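PDB 3PF2: cell wall surface anchor family protein from Streptococcus agalactiae serogroup V, which forms the shaft of the type 1 pilus on the bacterial surface as its major pilin, seen here as a calcium-binding C-terminal fragment of Ig-like domains. Local coordinates for residues S291-P299 with V304-D312. Numbering follows the deposited sequence.
Sequences SQTSYNTKP and VDSADATPD
The carboxylate of D308 grips T297 at two points. D308 OD2 receives the hydroxyl OG1 of T297 at 2.6 Å. D308 OD1 takes the backbone N of T297 at 3.0 Å in a nearly straight bond (163°), and both oxygens are met on their syn sides, though tilted out of the carboxylate plane. D308 OD1 has a second donor, S306 OG at 2.7 Å, which comes from the opposite face, so three bonds from two segments fix the rotation of this carboxylate. With chi1 at 67°, CG of D308 stands between its own backbone N and carbonyl carbon, which brings the carboxylate nearer to T297. Beside it, A309 N donates to Y295 O (3.0 Å) from above the carbonyl plane, and the methyl of A309 packs on the backbone of T293 to Y295, with A309 CB 3.4 Å from T293 O.

Y295 reaches the other segment with its ring although its CB points away: CG stands anti to the backbone N (chi1 -168°), and Y295 CE2 comes within 3.5 Å of A307 CB. D305 CB meets the same ring at its edge, near the ring plane. One water lies within hydrogen-bonding distance of both S294 O and T310 O, and another bridges K298 N and S306 OG.

In the second shell, E249 accepts a hydrogen bond from the hydroxyl of Y295, and K251 forms a salt bridge with D305, tying both segments to strand 247-253. The paired segments thus fold the long connection between strands 286-290 and 312-316 against strand 178-190, within the prealbumin-like domain, where D312 enters strand 312-316 through backbone bonds to R185 and V187.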
ATOM      1  N   SER A 291       8.281   9.343   9.919  1.00 10.74           N
ATOM      2  CA  SER A 291       7.692  10.431   9.127  1.00 11.52           C
ATOM      3  C   SER A 291       8.115  10.281   7.673  1.00 11.50           C
ATOM      4  O   SER A 291       8.790   9.325   7.312  1.00 10.40           O
ATOM      5  CB  SER A 291       8.199  11.776   9.644  1.00 11.62           C
ATOM      6  OG  SER A 291       9.578  11.953   9.313  1.00 13.58           O
ATOM      7  N   GLN A 292       7.754  11.249   6.835  1.00 10.78           N
ATOM      8  CA  GLN A 292       8.223  11.216   5.456  1.00 11.67           C
ATOM      9  C   GLN A 292       9.756  11.227   5.358  1.00 11.62           C
ATOM     10  O   GLN A 292      10.331  10.621   4.449  1.00 12.07           O
ATOM     11  CB  GLN A 292       7.649  12.396   4.675  1.00 11.52           C
ATOM     12  CG  GLN A 292       8.103  12.413   3.219  1.00 14.47           C
ATOM     13  CD  GLN A 292       7.535  13.575   2.450  1.00 18.16           C
ATOM     14  OE1 GLN A 292       7.516  14.698   2.930  1.00 20.29           O
ATOM     15  NE2 GLN A 292       7.058  13.303   1.250  1.00 24.24           N
ATOM     16  N   THR A 293      10.407  11.888   6.311  1.00 11.88           N
ATOM     17  CA  THR A 293      11.837  12.172   6.204  1.00 12.31           C
ATOM     18  C   THR A 293      12.699  11.526   7.295  1.00 12.05           C
ATOM     19  O   THR A 293      13.836  11.952   7.528  1.00 12.77           O
ATOM     20  CB  THR A 293      12.111  13.708   6.173  1.00 12.37           C
ATOM     21  OG1 THR A 293      11.590  14.317   7.374  1.00 14.04           O
ATOM     22  CG2 THR A 293      11.456  14.347   4.952  1.00 14.16           C
ATOM     23  N   SER A 294      12.181  10.491   7.944  1.00 11.32           N
ATOM     24  CA  SER A 294      12.915   9.852   9.048  1.00 11.44           C
ATOM     25  C   SER A 294      13.878   8.761   8.578  1.00 11.21           C
ATOM     26  O   SER A 294      14.596   8.168   9.383  1.00 10.98           O
ATOM     27  CB  SER A 294      11.929   9.310  10.115  1.00 10.62           C
ATOM     28  OG  SER A 294      10.951   8.461   9.537  1.00 11.26           O
ATOM     29  N   TYR A 295      13.907   8.493   7.268  1.00 11.83           N
ATOM     30  CA  TYR A 295      14.823   7.488   6.731  1.00 12.59           C
ATOM     31  C   TYR A 295      15.624   8.097   5.575  1.00 12.47           C
ATOM     32  O   TYR A 295      16.845   8.056   5.573  1.00 12.83           O
ATOM     33  CB  TYR A 295      14.103   6.201   6.286  1.00 12.71           C
ATOM     34  CG  TYR A 295      15.098   5.080   6.005  1.00 12.56           C
ATOM     35  CD1 TYR A 295      15.556   4.257   7.034  1.00 14.19           C
ATOM     36  CD2 TYR A 295      15.594   4.866   4.719  1.00 14.13           C
ATOM     37  CE1 TYR A 295      16.476   3.244   6.790  1.00 14.76           C
ATOM     38  CE2 TYR A 295      16.503   3.854   4.458  1.00 13.14           C
ATOM     39  CZ  TYR A 295      16.948   3.051   5.504  1.00 15.78           C
ATOM     40  OH  TYR A 295      17.854   2.045   5.264  1.00 14.63           O
ATOM     41  N   ASN A 296      14.909   8.642   4.603  1.00 13.44           N
ATOM     42  CA  ASN A 296      15.465   9.428   3.506  1.00 13.44           C
ATOM     43  C   ASN A 296      15.169  10.896   3.706  1.00 14.02           C
ATOM     44  O   ASN A 296      14.052  11.262   4.055  1.00 13.63           O
ATOM     45  CB  ASN A 296      14.817   8.976   2.191  1.00 13.28           C
ATOM     46  CG  ASN A 296      15.016   7.494   1.918  1.00 13.69           C
ATOM     47  OD1 ASN A 296      14.058   6.763   1.615  1.00 16.66           O
ATOM     48  ND2 ASN A 296      16.254   7.040   2.022  1.00 12.37           N
ATOM     49  N   THR A 297      16.145  11.762   3.437  1.00 14.84           N
ATOM     50  CA  THR A 297      15.919  13.197   3.613  1.00 15.89           C
ATOM     51  C   THR A 297      15.047  13.749   2.500  1.00 16.14           C
ATOM     52  O   THR A 297      14.264  14.676   2.726  1.00 16.69           O
ATOM     53  CB  THR A 297      17.238  13.999   3.654  1.00 16.23           C
ATOM     54  OG1 THR A 297      17.942  13.809   2.416  1.00 17.48           O
ATOM     55  CG2 THR A 297      18.115  13.541   4.833  1.00 17.04           C
ATOM     56  N   LYS A 298      15.175  13.173   1.303  1.00 15.97           N
ATOM     57  CA  LYS A 298      14.421  13.671   0.149  1.00 16.39           C
ATOM     58  C   LYS A 298      13.770  12.541  -0.682  1.00 16.14           C
ATOM     59  O   LYS A 298      14.139  12.308  -1.836  1.00 15.84           O
ATOM     60  CB  LYS A 298      15.318  14.587  -0.698  1.00 16.80           C
ATOM     61  CG  LYS A 298      15.737  15.864   0.033  1.00 19.00           C
ATOM     62  CD  LYS A 298      16.470  16.862  -0.888  1.00 23.56           C
ATOM     63  CE  LYS A 298      16.899  18.117  -0.109  1.00 26.78           C
ATOM     64  NZ  LYS A 298      17.545  19.153  -0.978  1.00 29.30           N
ATOM     65  N   PRO A 299      12.777  11.840  -0.096  1.00 15.64           N
ATOM     66  CA  PRO A 299      12.221  10.679  -0.800  1.00 16.13           C
ATOM     67  C   PRO A 299      11.542  11.001  -2.121  1.00 16.79           C
ATOM     68  O   PRO A 299      11.479  10.131  -2.982  1.00 16.70           O
ATOM     69  CB  PRO A 299      11.196  10.109   0.194  1.00 15.82           C
ATOM     70  CG  PRO A 299      10.904  11.226   1.110  1.00 15.98           C
ATOM     71  CD  PRO A 299      12.178  11.998   1.242  1.00 15.81           C
ATOM     72  N   VAL A 304      15.443   4.907  -5.172  1.00 17.65           N
ATOM     73  CA  VAL A 304      15.895   3.887  -4.238  1.00 17.56           C
ATOM     74  C   VAL A 304      16.317   4.617  -2.961  1.00 16.89           C
ATOM     75  O   VAL A 304      16.781   5.751  -3.030  1.00 16.27           O
ATOM     76  CB  VAL A 304      17.093   3.055  -4.798  1.00 17.75           C
ATOM     77  CG1 VAL A 304      18.383   3.898  -4.896  1.00 18.95           C
ATOM     78  CG2 VAL A 304      17.324   1.818  -3.954  1.00 18.86           C
ATOM     79  N   ASP A 305      16.145   3.970  -1.809  1.00 16.95           N
ATOM     80  CA  ASP A 305      16.527   4.581  -0.526  1.00 16.98           C
ATOM     81  C   ASP A 305      17.963   5.118  -0.505  1.00 17.56           C
ATOM     82  O   ASP A 305      18.889   4.464  -1.021  1.00 17.12           O
ATOM     83  CB  ASP A 305      16.409   3.580   0.625  1.00 17.15           C
ATOM     84  CG  ASP A 305      14.985   3.204   0.950  1.00 15.44           C
ATOM     85  OD1 ASP A 305      14.061   4.015   0.751  1.00 13.55           O
ATOM     86  OD2 ASP A 305      14.806   2.078   1.438  1.00 16.24           O
ATOM     87  N   SER A 306      18.128   6.286   0.118  1.00 17.26           N
ATOM     88  CA  SER A 306      19.460   6.851   0.356  0.50 17.33           C
ATOM     89  C   SER A 306      19.937   6.601   1.786  1.00 17.53           C
ATOM     90  O   SER A 306      21.135   6.655   2.061  1.00 17.45           O
ATOM     91  CB  SER A 306      19.505   8.348   0.032  0.50 17.42           C
ATOM     92  OG  SER A 306      18.441   9.053   0.646  0.50 16.67           O
ATOM     93  N   ALA A 307      18.999   6.309   2.691  1.00 17.53           N
ATOM     94  CA  ALA A 307      19.316   6.042   4.107  1.00 17.37           C
ATOM     95  C   ALA A 307      20.211   7.117   4.729  1.00 17.57           C
ATOM     96  O   ALA A 307      21.194   6.815   5.427  1.00 18.93           O
ATOM     97  CB  ALA A 307      19.927   4.639   4.272  1.00 17.09           C
ATOM     98  N   ASP A 308      19.853   8.371   4.484  1.00 17.19           N
ATOM     99  CA  ASP A 308      20.684   9.500   4.873  1.00 17.42           C
ATOM    100  C   ASP A 308      20.092  10.376   5.978  1.00 16.42           C
ATOM    101  O   ASP A 308      20.723  11.346   6.396  1.00 17.44           O
ATOM    102  CB  ASP A 308      21.058  10.349   3.649  1.00 17.29           C
ATOM    103  CG  ASP A 308      19.867  11.060   3.034  1.00 18.99           C
ATOM    104  OD1 ASP A 308      18.761  10.464   2.963  1.00 18.11           O
ATOM    105  OD2 ASP A 308      20.048  12.225   2.604  1.00 21.73           O
ATOM    106  N   ALA A 309      18.892  10.060   6.463  1.00 15.48           N
ATOM    107  CA  ALA A 309      18.323  10.877   7.539  1.00 14.74           C
ATOM    108  C   ALA A 309      19.158  10.693   8.789  1.00 14.33           C
ATOM    109  O   ALA A 309      19.723   9.625   9.012  1.00 14.35           O
ATOM    110  CB  ALA A 309      16.859  10.521   7.817  1.00 14.36           C
ATOM    111  N   THR A 310      19.223  11.739   9.601  1.00 13.82           N
ATOM    112  CA  THR A 310      19.985  11.690  10.842  1.00 13.84           C
ATOM    113  C   THR A 310      19.368  10.660  11.773  1.00 12.74           C
ATOM    114  O   THR A 310      18.169  10.709  12.029  1.00 12.53           O
ATOM    115  CB  THR A 310      20.022  13.062  11.497  1.00 14.22           C
ATOM    116  OG1 THR A 310      20.619  13.982  10.576  1.00 15.88           O
ATOM    117  CG2 THR A 310      20.843  13.030  12.782  1.00 15.46           C
ATOM    118  N   PRO A 311      20.178   9.710  12.269  1.00 12.54           N
ATOM    119  CA  PRO A 311      19.582   8.732  13.188  1.00 12.42           C
ATOM    120  C   PRO A 311      19.299   9.363  14.542  1.00 12.14           C
ATOM    121  O   PRO A 311      19.941  10.376  14.909  1.00 12.65           O
ATOM    122  CB  PRO A 311      20.689   7.675  13.332  1.00 12.75           C
ATOM    123  CG  PRO A 311      21.957   8.423  13.083  1.00 14.02           C
ATOM    124  CD  PRO A 311      21.601   9.405  11.989  1.00 13.10           C
ATOM    125  N   ASP A 312      18.354   8.786  15.278  1.00 11.76           N
ATOM    126  CA  ASP A 312      18.188   9.148  16.685  1.00 11.67           C
ATOM    127  C   ASP A 312      19.314   8.513  17.466  1.00 11.85           C
ATOM    128  O   ASP A 312      19.593   7.319  17.303  1.00 12.13           O
ATOM    129  CB  ASP A 312      16.876   8.614  17.244  1.00 12.12           C
ATOM    130  CG  ASP A 312      15.674   9.486  16.911  1.00 11.71           C
ATOM    131  OD1 ASP A 312      15.806  10.473  16.160  1.00 12.40           O
ATOM    132  OD2 ASP A 312      14.587   9.149  17.409  1.00 12.59           O
TER
HETATM  133  O   HOH W   1      16.335   8.567  11.389  1.00 17.56           O
HETATM  134  O   HOH W   2      17.035  11.217   0.270  1.00 23.68           O